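Local atomic coordinates of alkaline phosphatase (Thermus thermophilus, PDB entry 7KWD), a protein that probably hydrolyses phosphate monoesters as a homodimeric alkaline phosphatase that uses zinc and magnesium ions. Residues I115-T120 with L483-A488; E94-G99 with P157-E162; V106-G111 with T120-F125; V136-T141 with S151-N156; F126-E131 with L470-P475. All blocks are in the same frame, centred on the assembly; numbering follows the deposited sequence. Where two conformers were deposited one is given.

Interaction 1 of 5, residues I115-T120 with L483-A488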
# COMPACT_ATOMS: atom_id res chain seq x y z
N ILE A 115 14.84 -24.23 0.69
CA ILE A 115 14.44 -25.59 1.01
C ILE A 115 12.92 -25.64 1.07
O ILE A 115 12.27 -24.64 1.40
CB ILE A 115 15.09 -26.02 2.35
CG1 ILE A 115 15.11 -27.53 2.53
CG2 ILE A 115 14.34 -25.32 3.52
CD1 ILE A 115 15.86 -27.99 3.80
N HIS A 116 12.36 -26.81 0.78
CA HIS A 116 10.93 -27.01 0.89
C HIS A 116 10.57 -27.58 2.25
O HIS A 116 11.42 -28.08 2.97
CB HIS A 116 10.44 -27.95 -0.22
CG HIS A 116 10.16 -27.24 -1.51
ND1 HIS A 116 9.46 -26.05 -1.55
CD2 HIS A 116 10.49 -27.53 -2.78
CE1 HIS A 116 9.40 -25.63 -2.80
NE2 HIS A 116 10.00 -26.52 -3.57
N ALA A 117 9.28 -27.55 2.58
CA ALA A 117 8.87 -28.00 3.91
C ALA A 117 9.21 -29.47 4.17
O ALA A 117 9.17 -29.91 5.32
CB ALA A 117 7.36 -27.81 4.10
N ASP A 118 9.49 -30.24 3.13
CA ASP A 118 9.82 -31.65 3.28
C ASP A 118 11.31 -31.87 3.32
O ASP A 118 11.76 -33.01 3.31
CB ASP A 118 9.20 -32.48 2.14
CG ASP A 118 9.80 -32.14 0.79
OD1 ASP A 118 10.68 -31.24 0.73
OD2 ASP A 118 9.41 -32.77 -0.22
N GLY A 119 12.11 -30.80 3.30
CA GLY A 119 13.54 -30.93 3.30
C GLY A 119 14.21 -30.94 1.95
O GLY A 119 15.44 -30.88 1.89
N THR A 120 13.46 -31.00 0.86
CA THR A 120 14.07 -30.93 -0.46
C THR A 120 14.93 -29.68 -0.59
O THR A 120 14.42 -28.57 -0.42
CB THR A 120 12.99 -30.90 -1.54
OG1 THR A 120 12.09 -31.99 -1.33
CG2 THR A 120 13.63 -30.98 -2.89
N LEU A 483 0.45 -28.19 2.74
CA LEU A 483 -0.48 -28.17 3.86
C LEU A 483 -0.53 -29.53 4.56
O LEU A 483 -0.62 -29.59 5.80
CB LEU A 483 -1.86 -27.78 3.36
CG LEU A 483 -2.07 -26.31 3.03
CD1 LEU A 483 -3.43 -26.15 2.35
CD2 LEU A 483 -1.99 -25.41 4.26
N GLU A 484 -0.46 -30.61 3.79
CA GLU A 484 -0.40 -31.96 4.37
C GLU A 484 0.83 -32.10 5.25
O GLU A 484 0.74 -32.60 6.38
CB GLU A 484 -0.39 -33.01 3.26
CG GLU A 484 -0.97 -34.41 3.62
CD GLU A 484 -2.22 -34.37 4.53
OE1 GLU A 484 -3.28 -33.83 4.13
OE2 GLU A 484 -2.15 -34.88 5.67
N ILE A 485 2.00 -31.67 4.76
CA ILE A 485 3.22 -31.73 5.55
C ILE A 485 3.06 -30.93 6.82
O ILE A 485 3.50 -31.35 7.90
CB ILE A 485 4.42 -31.23 4.72
CG1 ILE A 485 4.69 -32.19 3.56
CG2 ILE A 485 5.65 -31.07 5.57
CD1 ILE A 485 5.56 -31.60 2.47
N LEU A 486 2.45 -29.75 6.72
CA LEU A 486 2.33 -28.89 7.88
C LEU A 486 1.37 -29.48 8.90
O LEU A 486 1.52 -29.22 10.10
CB LEU A 486 1.87 -27.49 7.45
CG LEU A 486 2.87 -26.62 6.69
CD1 LEU A 486 2.21 -25.31 6.26
CD2 LEU A 486 4.12 -26.36 7.53
N LYS A 487 0.38 -30.23 8.42
CA LYS A 487 -0.57 -30.87 9.32
C LYS A 487 0.14 -31.88 10.21
O LYS A 487 -0.14 -31.97 11.41
CB LYS A 487 -1.66 -31.57 8.51
CG LYS A 487 -3.05 -31.06 8.74
CD LYS A 487 -4.06 -32.05 8.19
CE LYS A 487 -4.89 -31.46 7.05
NZ LYS A 487 -6.09 -32.30 6.73
N ALA A 488 1.11 -32.60 9.64
CA ALA A 488 1.82 -33.68 10.29
C ALA A 488 2.95 -33.21 11.20
O ALA A 488 3.55 -34.04 11.89
CB ALA A 488 2.38 -34.63 9.22
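Ala117 and Asp118 meet Ile485 where a type I beta turn, running from His116 to Gly119, docks against the helix 479-487 near the end of the chain. The packed part is small and made by the aliphatic branches of Ile485, which comes at the turn with both arms of its side chain. CG2, which stands anti to the backbone N (CG1 has chi1 -66°), lies 3.7 Å from the carbonyl O of Ala117, and it also packs against the methyl of that residue, Ala117 CB being 4.0 Å from Ile485 CG2. The other branch is nearly extended, chi2 163°, and carries Ile485 CD1 to 3.8 Å from Asp118 CB. The isoleucine thus spans the two central residues of the turn, and no hydrogen bond links the two segments. Leu486, the next residue of the helix, reaches instead to Thr89 and to Leu333 of the second subunit, so the second subunit lies close beside this contact.

The outer side is looser and polar. Asp118 is exposed, and its carboxylate turns back from Ile485 into its own loop, where an Asx turn holds it. The buried His116 bonds through NE2 to the carbonyl O of Pro475, which ties the turn to a second part of the C-terminal region. Both donors to the aspartate come from Thr120 and approach from the same face of the carboxylate: the hydroxyl OG1 lies 2.6 Å from Asp118 OD1, while Thr120 N is 2.8 Å from Asp118 OD1, with an N-H...O angle of 168°.

Interaction 2 of 5, residues E94-G99 with P157-E162. With ZN (zinc ion), chain E; TLA (L(+)-tartaric acid), chain C.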
# COMPACT_ATOMS: atom_id res chain seq x y z
N GLU A 94 6.76 -14.57 5.22
CA GLU A 94 7.86 -13.91 5.95
C GLU A 94 9.11 -13.99 5.08
O GLU A 94 9.07 -14.37 3.90
CB GLU A 94 8.02 -14.49 7.36
CG GLU A 94 8.04 -15.99 7.42
CD GLU A 94 9.25 -16.55 6.66
OE1 GLU A 94 9.08 -16.89 5.47
OE2 GLU A 94 10.37 -16.63 7.24
N SER A 95 10.24 -13.61 5.69
CA SER A 95 11.41 -13.22 4.90
C SER A 95 12.07 -14.40 4.20
O SER A 95 12.60 -14.24 3.10
CB SER A 95 12.41 -12.52 5.80
OG SER A 95 12.23 -11.14 5.76
N SER A 96 12.10 -15.60 4.83
CA SER A 96 12.80 -16.72 4.19
C SER A 96 12.06 -17.18 2.95
O SER A 96 12.67 -17.39 1.89
CB SER A 96 12.98 -17.90 5.15
OG SER A 96 11.76 -18.30 5.73
N ALA A 97 10.73 -17.33 3.04
CA ALA A 97 9.97 -17.71 1.85
C ALA A 97 10.04 -16.62 0.79
O ALA A 97 10.14 -16.91 -0.40
CB ALA A 97 8.52 -18.03 2.23
N ALA A 98 10.04 -15.36 1.20
CA ALA A 98 10.13 -14.28 0.22
C ALA A 98 11.48 -14.30 -0.46
O ALA A 98 11.58 -14.25 -1.69
CB ALA A 98 9.89 -12.94 0.91
N GLY A 99 12.54 -14.43 0.33
CA GLY A 99 13.87 -14.53 -0.25
C GLY A 99 14.01 -15.74 -1.13
O GLY A 99 14.62 -15.68 -2.21
N PRO A 157 17.11 -25.85 6.96
CA PRO A 157 15.69 -25.99 7.31
C PRO A 157 15.21 -25.01 8.34
O PRO A 157 13.99 -24.86 8.47
CB PRO A 157 15.58 -27.43 7.84
CG PRO A 157 16.97 -27.82 8.20
CD PRO A 157 17.87 -27.08 7.27
N ASP A 158 16.11 -24.32 9.05
CA ASP A 158 15.77 -23.41 10.14
C ASP A 158 16.50 -22.08 9.93
O ASP A 158 17.72 -22.00 10.14
CB ASP A 158 16.17 -24.03 11.49
CG ASP A 158 15.76 -23.18 12.71
OD1 ASP A 158 15.00 -22.19 12.56
OD2 ASP A 158 16.21 -23.52 13.83
N ARG A 159 15.74 -21.04 9.53
CA ARG A 159 16.34 -19.73 9.31
C ARG A 159 17.03 -19.23 10.56
O ARG A 159 17.99 -18.47 10.48
CB ARG A 159 15.28 -18.71 8.85
CG ARG A 159 14.08 -18.52 9.77
CD ARG A 159 13.20 -17.34 9.38
NE ARG A 159 13.87 -16.03 9.50
CZ ARG A 159 13.29 -14.87 9.18
NH1 ARG A 159 13.94 -13.72 9.35
NH2 ARG A 159 12.04 -14.86 8.71
N ASN A 160 16.57 -19.67 11.74
CA ASN A 160 17.08 -19.13 12.99
C ASN A 160 18.37 -19.80 13.46
O ASN A 160 18.98 -19.32 14.43
CB ASN A 160 15.97 -19.25 14.05
CG ASN A 160 14.82 -18.30 13.78
OD1 ASN A 160 15.03 -17.14 13.40
ND2 ASN A 160 13.61 -18.79 13.93
N ALA A 161 18.83 -20.84 12.78
CA ALA A 161 20.06 -21.52 13.16
C ALA A 161 21.27 -20.74 12.64
O ALA A 161 22.08 -21.21 11.85
CB ALA A 161 20.04 -22.94 12.63
N GLU A 162 21.37 -19.49 13.09
CA GLU A 162 22.36 -18.60 12.49
C GLU A 162 23.77 -18.94 12.91
O GLU A 162 24.72 -18.61 12.19
CB GLU A 162 22.05 -17.15 12.86
CG GLU A 162 20.72 -16.69 12.21
CD GLU A 162 20.42 -15.21 12.46
OE1 GLU A 162 19.48 -14.94 13.24
OE2 GLU A 162 21.14 -14.36 11.88
ZN ZN E . 11.28 -9.47 5.01
O1 TLA C . 11.73 -9.93 11.87
O11 TLA C . 12.00 -12.09 12.02
C1 TLA C . 11.38 -11.09 11.53
C2 TLA C . 10.23 -11.29 10.51
O2 TLA C . 9.26 -12.21 10.97
C3 TLA C . 10.92 -11.89 9.29
O3 TLA C . 10.08 -12.61 8.44
C4 TLA C . 11.58 -10.88 8.38
O4 TLA C . 12.82 -10.97 8.20
O41 TLA C . 10.89 -9.99 7.82
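Ser96, in the first turn of helix 95-104, faces Arg159, in the type I beta turn Asp158 to Ala161, with CA atoms 6.9 Å apart. Arg159 runs in with its chain bent at chi3 (-64°) and makes a salt bridge, NH2 lying 2.8 Å from Glu94 OE2. The bond is bent, 139° at the hydrogen, and the carboxylate and guanidinium planes stand 73° apart. Glu94 is also the N-cap of the helix: OE1 receives Ala97 N through its syn lone pair, while OE2 takes both Ser96 N and the hydroxyl of Ser96, 2.6 Å from OG. Three donors therefore grip Glu94 OE2. A glutamine here would probably leave Arg159 without its ionic mate and weaken the cap on the helix that carries Ser95. Ser95, the predicted phosphoserine nucleophile, binds zinc through OG at 2.1 Å, a site completed by Asp47, Asp317 and His318. The hydroxyl O3 of a tartrate, probably from the crystallisation liquor, accepts from Ser95 N and from Arg159 NH2, the latter at 3.0 Å in the guanidinium plane. An arginine beside the predicted nucleophile and zinc is consistent with a pocket for the substrate phosphate.

Interaction 3 of 5, residues V106-G111 with T120-F125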
# COMPACT_ATOMS: atom_id res chain seq x y z
N VAL A 106 10.65 -20.39 -6.74
CA VAL A 106 9.52 -21.24 -6.39
C VAL A 106 9.00 -20.79 -5.03
O VAL A 106 9.73 -20.21 -4.22
CB VAL A 106 9.89 -22.75 -6.34
CG1 VAL A 106 10.36 -23.25 -7.66
CG2 VAL A 106 10.92 -23.03 -5.29
N LYS A 107 7.72 -21.06 -4.80
CA LYS A 107 7.10 -20.77 -3.52
C LYS A 107 7.51 -21.84 -2.53
O LYS A 107 7.55 -23.03 -2.88
CB LYS A 107 5.59 -20.74 -3.63
CG LYS A 107 5.06 -19.85 -4.74
CD LYS A 107 4.95 -18.42 -4.24
CE LYS A 107 4.04 -17.55 -5.10
NZ LYS A 107 4.21 -16.09 -4.76
N THR A 108 7.84 -21.41 -1.32
CA THR A 108 8.15 -22.32 -0.21
C THR A 108 7.26 -21.97 0.97
O THR A 108 6.52 -20.99 0.97
CB THR A 108 9.63 -22.24 0.20
OG1 THR A 108 9.93 -20.91 0.66
CG2 THR A 108 10.50 -22.54 -1.00
N VAL A 109 7.29 -22.85 1.94
CA VAL A 109 6.63 -22.64 3.21
C VAL A 109 7.47 -21.67 4.03
O VAL A 109 8.71 -21.72 3.99
CB VAL A 109 6.44 -23.98 3.92
CG1 VAL A 109 6.10 -23.74 5.36
CG2 VAL A 109 5.36 -24.81 3.17
N ASN A 110 6.80 -20.79 4.78
CA ASN A 110 7.51 -19.83 5.62
C ASN A 110 8.45 -20.57 6.56
O ASN A 110 8.04 -21.52 7.24
CB ASN A 110 6.52 -18.99 6.45
CG ASN A 110 5.63 -18.07 5.57
OD1 ASN A 110 5.86 -17.94 4.36
ND2 ASN A 110 4.61 -17.45 6.19
N GLY A 111 9.72 -20.16 6.59
CA GLY A 111 10.61 -20.71 7.61
C GLY A 111 11.96 -21.26 7.23
O GLY A 111 12.96 -20.98 7.91
N THR A 120 13.46 -31.00 0.86
CA THR A 120 14.07 -30.93 -0.46
C THR A 120 14.93 -29.68 -0.59
O THR A 120 14.42 -28.57 -0.42
CB THR A 120 12.99 -30.90 -1.54
OG1 THR A 120 12.09 -31.99 -1.33
CG2 THR A 120 13.63 -30.98 -2.89
N PRO A 121 16.23 -29.79 -0.83
CA PRO A 121 17.04 -28.59 -0.96
C PRO A 121 16.84 -27.95 -2.32
O PRO A 121 16.58 -28.62 -3.32
CB PRO A 121 18.49 -29.10 -0.79
CG PRO A 121 18.43 -30.49 -1.23
CD PRO A 121 17.08 -31.00 -0.71
N LEU A 122 16.95 -26.63 -2.33
CA LEU A 122 16.88 -25.82 -3.53
C LEU A 122 18.24 -25.19 -3.75
O LEU A 122 19.00 -24.98 -2.81
CB LEU A 122 15.81 -24.75 -3.40
CG LEU A 122 14.45 -25.22 -2.84
CD1 LEU A 122 13.51 -24.05 -2.59
CD2 LEU A 122 13.83 -26.23 -3.80
N LYS A 123 18.53 -24.87 -5.00
CA LYS A 123 19.78 -24.20 -5.31
C LYS A 123 19.50 -22.73 -5.49
O LYS A 123 18.80 -22.36 -6.44
CB LYS A 123 20.39 -24.77 -6.59
CG LYS A 123 21.80 -24.27 -6.90
CD LYS A 123 22.29 -25.03 -8.12
CE LYS A 123 23.61 -24.54 -8.64
NZ LYS A 123 24.00 -25.34 -9.85
N PRO A 124 19.98 -21.86 -4.60
CA PRO A 124 19.66 -20.44 -4.71
C PRO A 124 20.63 -19.71 -5.63
O PRO A 124 21.76 -20.15 -5.87
CB PRO A 124 19.81 -19.94 -3.26
CG PRO A 124 20.86 -20.87 -2.64
CD PRO A 124 20.86 -22.16 -3.44
N PHE A 125 20.18 -18.55 -6.08
CA PHE A 125 20.77 -17.93 -7.27
C PHE A 125 22.22 -17.52 -7.06
O PHE A 125 23.03 -17.64 -7.99
CB PHE A 125 19.94 -16.70 -7.72
CG PHE A 125 20.38 -16.19 -9.03
CD1 PHE A 125 20.08 -16.89 -10.17
CD2 PHE A 125 21.16 -15.05 -9.12
CE1 PHE A 125 20.55 -16.46 -11.41
CE2 PHE A 125 21.62 -14.61 -10.34
CZ PHE A 125 21.32 -15.33 -11.48
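Val106 and Leu122 mark the closest approach of two irregular segments of one long loop, their CA atoms 9.1 Å apart, so that side chains alone bridge the space between 106-111 and 120-125. No hydrogen bond crosses. The contact turns on one methyl: Leu122 CD1 lies 3.9 Å from Val106 CG2 and 3.7 Å from Thr108 CG2. Toward the valine the leucine points tip to tip; past the threonine it slides in the opposite direction. Leu122 keeps its branch away from its own carbonyl carbon, CG anti to it at chi1 -46°, and its nearly extended chi2 delivers CD1 into the notch between the two residues. Thr108 turns its methyl to the leucine while its hydroxyl, at chi1 62°, bonds to Asn100 of helix 95-104. Its two branches are thus divided, one to an apolar and one to a polar partner. All three touching residues are buried; the side chain of Thr108 is about 10 Å from that of Ser95. Helix 95-104 backs the cluster, Thr108 resting on Ala97 and Leu122 on Cys104, and at the far end Pro124 is the N-cap of helix 125-131 as Phe125 packs against helix 459-468.

Interaction 4 of 5, residues V136-T141 with S151-N156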
# COMPACT_ATOMS: atom_id res chain seq x y z
N VAL A 136 30.71 -12.90 -5.08
CA VAL A 136 29.45 -12.73 -4.37
C VAL A 136 29.69 -11.83 -3.16
O VAL A 136 30.67 -12.02 -2.43
CB VAL A 136 28.87 -14.09 -3.91
CG1 VAL A 136 27.60 -13.91 -3.08
CG2 VAL A 136 28.61 -14.98 -5.09
N GLY A 137 28.78 -10.89 -2.96
CA GLY A 137 28.79 -10.05 -1.77
C GLY A 137 27.41 -10.00 -1.13
O GLY A 137 26.40 -9.97 -1.82
N LEU A 138 27.39 -10.03 0.21
CA LEU A 138 26.17 -9.84 0.99
C LEU A 138 26.40 -8.69 1.98
O LEU A 138 27.31 -8.73 2.81
CB LEU A 138 25.80 -11.12 1.74
CG LEU A 138 25.58 -12.38 0.88
CD1 LEU A 138 25.44 -13.65 1.72
CD2 LEU A 138 24.34 -12.19 0.02
N VAL A 139 25.57 -7.67 1.89
CA VAL A 139 25.71 -6.49 2.73
C VAL A 139 24.36 -6.18 3.32
O VAL A 139 23.38 -6.02 2.58
CB VAL A 139 26.22 -5.28 1.92
CG1 VAL A 139 26.34 -4.06 2.85
CG2 VAL A 139 27.57 -5.58 1.31
N THR A 140 24.30 -6.08 4.65
CA THR A 140 22.99 -5.83 5.25
C THR A 140 23.10 -5.14 6.59
O THR A 140 24.15 -5.13 7.21
CB THR A 140 22.23 -7.15 5.43
OG1 THR A 140 21.01 -6.93 6.12
CG2 THR A 140 23.08 -8.13 6.24
N THR A 141 21.99 -4.54 7.02
CA THR A 141 21.88 -3.97 8.35
C THR A 141 21.31 -4.96 9.36
O THR A 141 21.29 -4.65 10.56
CB THR A 141 20.99 -2.71 8.34
OG1 THR A 141 19.71 -3.03 7.78
CG2 THR A 141 21.64 -1.59 7.55
N SER A 151 19.23 -16.62 2.30
CA SER A 151 18.42 -17.37 1.35
C SER A 151 18.99 -17.29 -0.05
O SER A 151 18.58 -18.07 -0.92
CB SER A 151 17.00 -16.82 1.33
OG SER A 151 17.00 -15.51 0.73
N PHE A 152 19.92 -16.36 -0.31
CA PHE A 152 20.50 -16.26 -1.62
C PHE A 152 21.69 -17.18 -1.83
O PHE A 152 22.05 -17.41 -2.99
CB PHE A 152 20.96 -14.83 -1.93
CG PHE A 152 19.86 -13.97 -2.48
CD1 PHE A 152 18.60 -13.99 -1.90
CD2 PHE A 152 20.07 -13.18 -3.57
CE1 PHE A 152 17.57 -13.21 -2.41
CE2 PHE A 152 19.05 -12.41 -4.09
CZ PHE A 152 17.81 -12.41 -3.51
N VAL A 153 22.29 -17.71 -0.76
CA VAL A 153 23.55 -18.44 -0.87
C VAL A 153 23.46 -19.87 -0.34
O VAL A 153 24.14 -20.75 -0.88
CB VAL A 153 24.69 -17.68 -0.16
CG1 VAL A 153 25.07 -16.51 -0.97
CG2 VAL A 153 24.23 -17.26 1.22
N ILE A 154 22.69 -20.14 0.72
CA ILE A 154 22.77 -21.47 1.35
C ILE A 154 21.40 -22.03 1.69
O ILE A 154 20.39 -21.33 1.72
CB ILE A 154 23.66 -21.47 2.62
CG1 ILE A 154 23.19 -20.42 3.65
CG2 ILE A 154 25.14 -21.23 2.25
CD1 ILE A 154 22.10 -20.94 4.64
N SER A 155 21.38 -23.33 1.97
CA SER A 155 20.15 -24.04 2.29
C SER A 155 20.17 -24.50 3.74
O SER A 155 21.18 -25.05 4.22
CB SER A 155 19.94 -25.28 1.41
OG SER A 155 18.72 -25.90 1.82
N ASN A 156 19.06 -24.32 4.43
CA ASN A 156 18.98 -24.73 5.83
C ASN A 156 17.52 -24.79 6.26
O ASN A 156 16.75 -23.86 5.97
CB ASN A 156 19.76 -23.75 6.71
CG ASN A 156 19.92 -24.26 8.14
OD1 ASN A 156 18.93 -24.62 8.78
ND2 ASN A 156 21.15 -24.29 8.62
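The ring of Phe152, beside the Val153 that meets Val136 and Leu138, has Ser151 OG in its plane at the edge, and stacks edge-to-face with Phe126 of helix 125-131. Its end leads away from strand 135-140, leaving the contact to aliphatic branches. Val153, in the weakly bonded part of helix 147-153, points at the strand and divides its methyls between two residues on one face of it. Leu138 reaches it tip to tip, CD1 lying 3.8 Å from Val153 CG2 and 3.9 Å from Val153 CG1. Val136 meets it obliquely and more loosely, with 4.2 Å between Val136 CG1 and Val153 CG1. With chi1 at -73°, Val153 CG1 stands anti to the carbonyl carbon and serves both strand residues. Phe126 also packs on all three, and helix 162-172 adds Tyr169 and Phe172 against Val153. This is helix-on-sheet packing in the core of the alkaline phosphatase fold. The magnesium ligands Thr148 and Glu270 are about 8 Å from Leu138, side chain to side chain. No hydrogen bond joins the two segments: methyl groups hold them together by burial and shape, while the strand's backbone is bonded to its neighbours 176-178 and 265-271.

Interaction 5 of 5, residues F126-E131 with L470-P475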
# COMPACT_ATOMS: atom_id res chain seq x y z
N PHE A 126 22.58 -17.01 -5.89
CA PHE A 126 23.98 -16.57 -5.79
C PHE A 126 24.93 -17.78 -5.71
O PHE A 126 26.12 -17.66 -6.03
CB PHE A 126 24.18 -15.66 -4.57
CG PHE A 126 23.74 -14.24 -4.79
CD1 PHE A 126 23.01 -13.87 -5.92
CD2 PHE A 126 24.09 -13.25 -3.88
CE1 PHE A 126 22.63 -12.54 -6.13
CE2 PHE A 126 23.69 -11.91 -4.07
CZ PHE A 126 22.97 -11.56 -5.19
N ALA A 127 24.43 -18.94 -5.27
CA ALA A 127 25.24 -20.15 -5.37
C ALA A 127 25.48 -20.51 -6.84
O ALA A 127 26.62 -20.81 -7.25
CB ALA A 127 24.56 -21.27 -4.59
N ALA A 128 24.44 -20.43 -7.66
CA ALA A 128 24.62 -20.65 -9.08
C ALA A 128 25.61 -19.65 -9.67
O ALA A 128 26.40 -20.00 -10.54
CB ALA A 128 23.28 -20.52 -9.81
N ALA A 129 25.54 -18.40 -9.23
CA ALA A 129 26.40 -17.35 -9.77
C ALA A 129 27.86 -17.62 -9.41
O ALA A 129 28.76 -17.48 -10.25
CB ALA A 129 25.96 -15.99 -9.23
N LYS A 130 28.11 -18.00 -8.16
CA LYS A 130 29.46 -18.33 -7.74
C LYS A 130 30.01 -19.51 -8.54
O LYS A 130 31.15 -19.48 -8.99
CB LYS A 130 29.48 -18.65 -6.24
CG LYS A 130 30.94 -18.92 -5.80
CD LYS A 130 31.06 -19.15 -4.30
CE LYS A 130 31.60 -17.93 -3.61
NZ LYS A 130 33.05 -17.76 -3.88
N GLU A 131 29.18 -20.53 -8.77
CA GLU A 131 29.63 -21.67 -9.58
C GLU A 131 30.01 -21.25 -10.99
O GLU A 131 30.82 -21.93 -11.63
CB GLU A 131 28.56 -22.76 -9.64
CG GLU A 131 28.36 -23.45 -8.28
CD GLU A 131 27.14 -24.37 -8.24
OE1 GLU A 131 26.62 -24.73 -9.33
OE2 GLU A 131 26.72 -24.72 -7.10
N LEU A 470 21.92 -17.38 -16.45
CA LEU A 470 21.96 -18.38 -15.40
C LEU A 470 20.56 -18.86 -15.09
O LEU A 470 20.20 -19.07 -13.93
CB LEU A 470 22.63 -17.81 -14.15
CG LEU A 470 24.14 -17.59 -14.30
CD1 LEU A 470 24.70 -16.85 -13.10
CD2 LEU A 470 24.86 -18.89 -14.52
N ARG A 471 19.76 -19.06 -16.13
CA ARG A 471 18.48 -19.74 -15.92
C ARG A 471 18.68 -21.22 -15.65
O ARG A 471 19.37 -21.92 -16.40
CB ARG A 471 17.59 -19.57 -17.13
CG ARG A 471 17.25 -18.10 -17.48
CD ARG A 471 16.20 -18.18 -18.56
NE ARG A 471 15.98 -16.98 -19.38
CZ ARG A 471 16.84 -16.48 -20.26
NH1 ARG A 471 18.07 -17.03 -20.46
NH2 ARG A 471 16.46 -15.43 -20.95
N TYR A 472 18.04 -21.69 -14.59
CA TYR A 472 17.93 -23.10 -14.21
C TYR A 472 16.64 -23.22 -13.42
O TYR A 472 15.97 -22.22 -13.14
CB TYR A 472 19.13 -23.55 -13.40
CG TYR A 472 19.27 -22.81 -12.09
CD1 TYR A 472 19.91 -21.56 -12.02
CD2 TYR A 472 18.80 -23.37 -10.91
CE1 TYR A 472 20.08 -20.91 -10.80
CE2 TYR A 472 18.94 -22.72 -9.70
CZ TYR A 472 19.58 -21.50 -9.65
OH TYR A 472 19.70 -20.84 -8.43
N GLN A 473 16.28 -24.43 -13.05
CA GLN A 473 15.02 -24.68 -12.37
C GLN A 473 15.27 -25.37 -11.04
O GLN A 473 16.26 -26.09 -10.87
CB GLN A 473 14.08 -25.53 -13.23
CG GLN A 473 14.62 -26.89 -13.62
CD GLN A 473 13.58 -27.71 -14.37
OE1 GLN A 473 13.47 -27.61 -15.59
NE2 GLN A 473 12.81 -28.51 -13.64
N ASN A 474 14.36 -25.12 -10.09
CA ASN A 474 14.29 -25.73 -8.78
C ASN A 474 12.96 -26.47 -8.71
O ASN A 474 11.98 -26.06 -9.34
CB ASN A 474 14.36 -24.69 -7.65
CG ASN A 474 15.80 -24.36 -7.25
OD1 ASN A 474 16.58 -25.24 -6.91
ND2 ASN A 474 16.14 -23.08 -7.26
N PRO A 475 12.89 -27.53 -7.93
CA PRO A 475 11.62 -28.25 -7.83
C PRO A 475 10.54 -27.45 -7.13
O PRO A 475 10.79 -26.57 -6.30
CB PRO A 475 11.99 -29.52 -7.04
CG PRO A 475 13.25 -29.14 -6.26
CD PRO A 475 13.98 -28.17 -7.18
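Ala128 meets the ring of Tyr472, and Ala129 the end of Leu470, where helix 125-131 packs against the irregular segment 470-475 that follows helix 459-468. This is helix-on-loop packing in the outer part of the alkaline phosphatase fold, where the C-terminal region returns to helix 125-131. Here the helix offers only methyls and backbone, and the segment supplies the bulk. Ala128 points its CB toward the segment and reaches the ring obliquely, with CB 3.4 Å from Tyr472 CE1 and 3.8 Å from Tyr472 CZ. That is tight for two carbons. The ring is brought there by a first torsion of 62°, which sets CG between the backbone N and the carbonyl carbon.

Leu470, two residues earlier, meets the next helix residue. Its nearly extended chain, chi2 172°, lays CD1 against the backbone of the helix, 3.8 Å from Ala129 CA, and touches the side chain more loosely, at 4.2 Å from Ala129 CB. No polar bond joins the two segments directly. The tyrosine hydroxyl bonds instead to the carbonyl of Lys123, just ahead of the helix, and the ring stacks edge-to-face with Phe461 of helix 459-468. A leucine in place of Tyr472 would probably leave the carbonyl of Lys123 without this mate and lose the edge-to-face stack on Phe461. Behind the contact, Phe126 and Ala129 touch strand 265-271, so that the helix lies between the sheet and this late segment. Nearest the hydroxyl end of the ring, Ala128 CB is still only 3.9 Å from Tyr472 OH.

The five contacts form a connected patch built on residues 94-162, with two late segments laid against it. Interaction 2, at the metal site, encloses interactions 3 and 4 along the sequence, and interaction 3 closes before interaction 4 opens. Interactions 1 and 5 bring in these late segments, 483-488 and 470-475, from more than 330 residues away. Interactions 2 and 3 are the nearest pair, centres about 10 Å apart, linked by Ser96 to Gly111; interactions 1 and 3 share Thr120. Phe126 joins interaction 5 to interaction 4, while interactions 2 and 5 do not touch. The loop after helix 95-104, which leads into helix 125-131, thus lies between the active-site helix, segment 151-156 and the C-terminal region.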